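Local coordinates for ASCH domain-containing protein (Pyrococcus horikoshii, PDB 2Z0T), which is of uncharacterised function but carries an ASCH domain of the PUA clan, and so probably binds RNA, at residues S59-E62 with M63-E67. Sequence-based numbering, arbitrary orientation.
Sequences SFKE and MLEKE
K61 and E65, one turn apart on the helix 60-67, form an i to i+4 salt bridge along its exposed side. K61 is extended through chi3, CG anti to the backbone N (chi1 176°), and chi4 (-67°) then turns NZ toward the carboxylate of E65. K61 NZ lies 3.2 Å from E65 OE2, which it meets from above the carboxylate plane, 39° out of it, and gives a weak bond to E65 OE1 at 3.5 Å. On the buried side, M63 starts with CG anti to its own backbone N and then folds at chi2 and chi3, so that its terminal methyl comes to the edge of the F60 ring, near the ring plane, with CE 4.1 Å from CD1 of F60. The ring of F60 also stacks with Y86, and M63 continues onto V100 and A102 of strand 100-107. L64 N bonds to F60 O at 2.9 Å, and the L64 side chain turns to I79 and Y86 of helix 79-87. At the start of the helix S59 is the N-cap: its OG takes a nearly straight bond from E62 N (3.2 Å, 170°), and its carbonyl begins the helical bonding by accepting from M63 N. The short helix is thus amphipathic, one side packed between sheet and helix 79-87, the other carrying a salt bridge whose strength is probably tempered by solvent.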
ATOM      1  N   SER A  59      12.775   1.084   2.008  1.00 17.80           N
ATOM      2  CA  SER A  59      12.469   1.835   0.793  1.00 16.23           C
ATOM      3  C   SER A  59      11.388   1.190  -0.065  1.00 16.85           C
ATOM      4  O   SER A  59      11.062   0.012   0.102  1.00 16.41           O
ATOM      5  CB  SER A  59      13.734   1.989  -0.056  1.00 16.43           C
ATOM      6  OG  SER A  59      14.115   0.745  -0.622  1.00 16.23           O
ATOM      7  N   PHE A  60      10.842   1.969  -0.994  1.00 14.74           N
ATOM      8  CA  PHE A  60       9.819   1.467  -1.897  1.00 15.91           C
ATOM      9  C   PHE A  60      10.433   0.433  -2.834  1.00 17.32           C
ATOM     10  O   PHE A  60       9.793  -0.550  -3.191  1.00 14.70           O
ATOM     11  CB  PHE A  60       9.211   2.621  -2.700  1.00 19.73           C
ATOM     12  CG  PHE A  60       8.305   3.505  -1.886  1.00 20.09           C
ATOM     13  CD1 PHE A  60       7.115   3.003  -1.363  1.00 20.16           C
ATOM     14  CD2 PHE A  60       8.652   4.825  -1.617  1.00 21.68           C
ATOM     15  CE1 PHE A  60       6.284   3.804  -0.578  1.00 17.97           C
ATOM     16  CE2 PHE A  60       7.829   5.635  -0.832  1.00 22.55           C
ATOM     17  CZ  PHE A  60       6.642   5.122  -0.311  1.00 19.06           C
ATOM     18  N   LYS A  61      11.682   0.662  -3.225  1.00 17.65           N
ATOM     19  CA  LYS A  61      12.385  -0.265  -4.104  1.00 19.52           C
ATOM     20  C   LYS A  61      12.444  -1.657  -3.468  1.00 16.46           C
ATOM     21  O   LYS A  61      12.063  -2.648  -4.091  1.00 16.90           O
ATOM     22  CB  LYS A  61      13.802   0.251  -4.375  1.00 22.05           C
ATOM     23  CG  LYS A  61      14.678  -0.675  -5.214  1.00 26.61           C
ATOM     24  CD  LYS A  61      16.032  -0.030  -5.480  1.00 29.00           C
ATOM     25  CE  LYS A  61      16.973  -0.962  -6.232  1.00 32.19           C
ATOM     26  NZ  LYS A  61      17.371  -2.141  -5.411  1.00 33.12           N
ATOM     27  N   GLU A  62      12.914  -1.726  -2.227  1.00 16.13           N
ATOM     28  CA  GLU A  62      13.018  -3.002  -1.525  1.00 19.45           C
ATOM     29  C   GLU A  62      11.656  -3.642  -1.284  1.00 17.29           C
ATOM     30  O   GLU A  62      11.502  -4.856  -1.415  1.00 17.30           O
ATOM     31  CB  GLU A  62      13.752  -2.818  -0.196  1.00 21.32           C
ATOM     32  CG  GLU A  62      15.228  -2.510  -0.379  1.00 31.10           C
ATOM     33  CD  GLU A  62      15.974  -2.420   0.932  1.00 38.76           C
ATOM     34  OE1 GLU A  62      15.965  -3.413   1.690  1.00 41.62           O
ATOM     35  OE2 GLU A  62      16.571  -1.357   1.201  1.00 44.15           O
ATOM     36  N   MET A  63      10.668  -2.824  -0.937  1.00 15.61           N
ATOM     37  CA  MET A  63       9.322  -3.330  -0.707  1.00 14.22           C
ATOM     38  C   MET A  63       8.794  -3.977  -1.989  1.00 14.58           C
ATOM     39  O   MET A  63       8.263  -5.085  -1.958  1.00 14.24           O
ATOM     40  CB  MET A  63       8.398  -2.186  -0.264  1.00 11.75           C
ATOM     41  CG  MET A  63       6.967  -2.610   0.070  1.00 13.33           C
ATOM     42  SD  MET A  63       5.868  -2.619  -1.366  1.00 14.85           S
ATOM     43  CE  MET A  63       5.685  -0.852  -1.617  1.00 14.46           C
ATOM     44  N   LEU A  64       8.957  -3.295  -3.121  1.00 15.93           N
ATOM     45  CA  LEU A  64       8.483  -3.828  -4.393  1.00 15.08           C
ATOM     46  C   LEU A  64       9.190  -5.117  -4.809  1.00 15.55           C
ATOM     47  O   LEU A  64       8.556  -6.040  -5.317  1.00 16.41           O
ATOM     48  CB  LEU A  64       8.633  -2.773  -5.500  1.00 18.33           C
ATOM     49  CG  LEU A  64       7.703  -1.559  -5.380  1.00 16.98           C
ATOM     50  CD1 LEU A  64       8.016  -0.553  -6.479  1.00 20.94           C
ATOM     51  CD2 LEU A  64       6.253  -2.009  -5.472  1.00 19.04           C
ATOM     52  N   GLU A  65      10.500  -5.186  -4.588  1.00 16.61           N
ATOM     53  CA  GLU A  65      11.263  -6.375  -4.956  1.00 18.49           C
ATOM     54  C   GLU A  65      10.849  -7.598  -4.137  1.00 18.91           C
ATOM     55  O   GLU A  65      10.762  -8.709  -4.662  1.00 20.18           O
ATOM     56  CB  GLU A  65      12.763  -6.106  -4.782  1.00 22.20           C
ATOM     57  CG  GLU A  65      13.229  -4.849  -5.509  1.00 25.76           C
ATOM     58  CD  GLU A  65      14.728  -4.630  -5.444  1.00 30.33           C
ATOM     59  OE1 GLU A  65      15.307  -4.730  -4.340  1.00 32.87           O
ATOM     60  OE2 GLU A  65      15.324  -4.340  -6.503  1.00 31.09           O
ATOM     61  N   LYS A  66      10.574  -7.382  -2.856  1.00 17.67           N
ATOM     62  CA  LYS A  66      10.183  -8.458  -1.950  1.00 18.35           C
ATOM     63  C   LYS A  66       8.719  -8.874  -2.111  1.00 18.25           C
ATOM     64  O   LYS A  66       8.397 -10.064  -2.106  1.00 16.64           O
ATOM     65  CB  LYS A  66      10.439  -8.021  -0.504  1.00 19.58           C
ATOM     66  CG  LYS A  66      10.191  -9.091   0.551  1.00 25.22           C
ATOM     67  CD  LYS A  66      11.189 -10.228   0.442  1.00 33.36           C
ATOM     68  CE  LYS A  66      11.077 -11.170   1.628  1.00 35.81           C
ATOM     69  NZ  LYS A  66      11.463 -10.502   2.901  1.00 39.56           N
ATOM     70  N   GLU A  67       7.836  -7.892  -2.254  1.00 15.07           N
ATOM     71  CA  GLU A  67       6.407  -8.163  -2.395  1.00 16.58           C
ATOM     72  C   GLU A  67       5.985  -8.558  -3.812  1.00 15.36           C
ATOM     73  O   GLU A  67       4.935  -9.176  -4.004  1.00 16.68           O
ATOM     74  CB  GLU A  67       5.600  -6.937  -1.954  1.00 14.99           C
ATOM     75  CG  GLU A  67       5.805  -6.524  -0.497  1.00 15.78           C
ATOM     76  CD  GLU A  67       5.310  -7.563   0.492  1.00 13.53           C
ATOM     77  OE1 GLU A  67       4.404  -8.343   0.132  1.00 14.74           O
ATOM     78  OE2 GLU A  67       5.814  -7.589   1.636  1.00 15.84           O
TER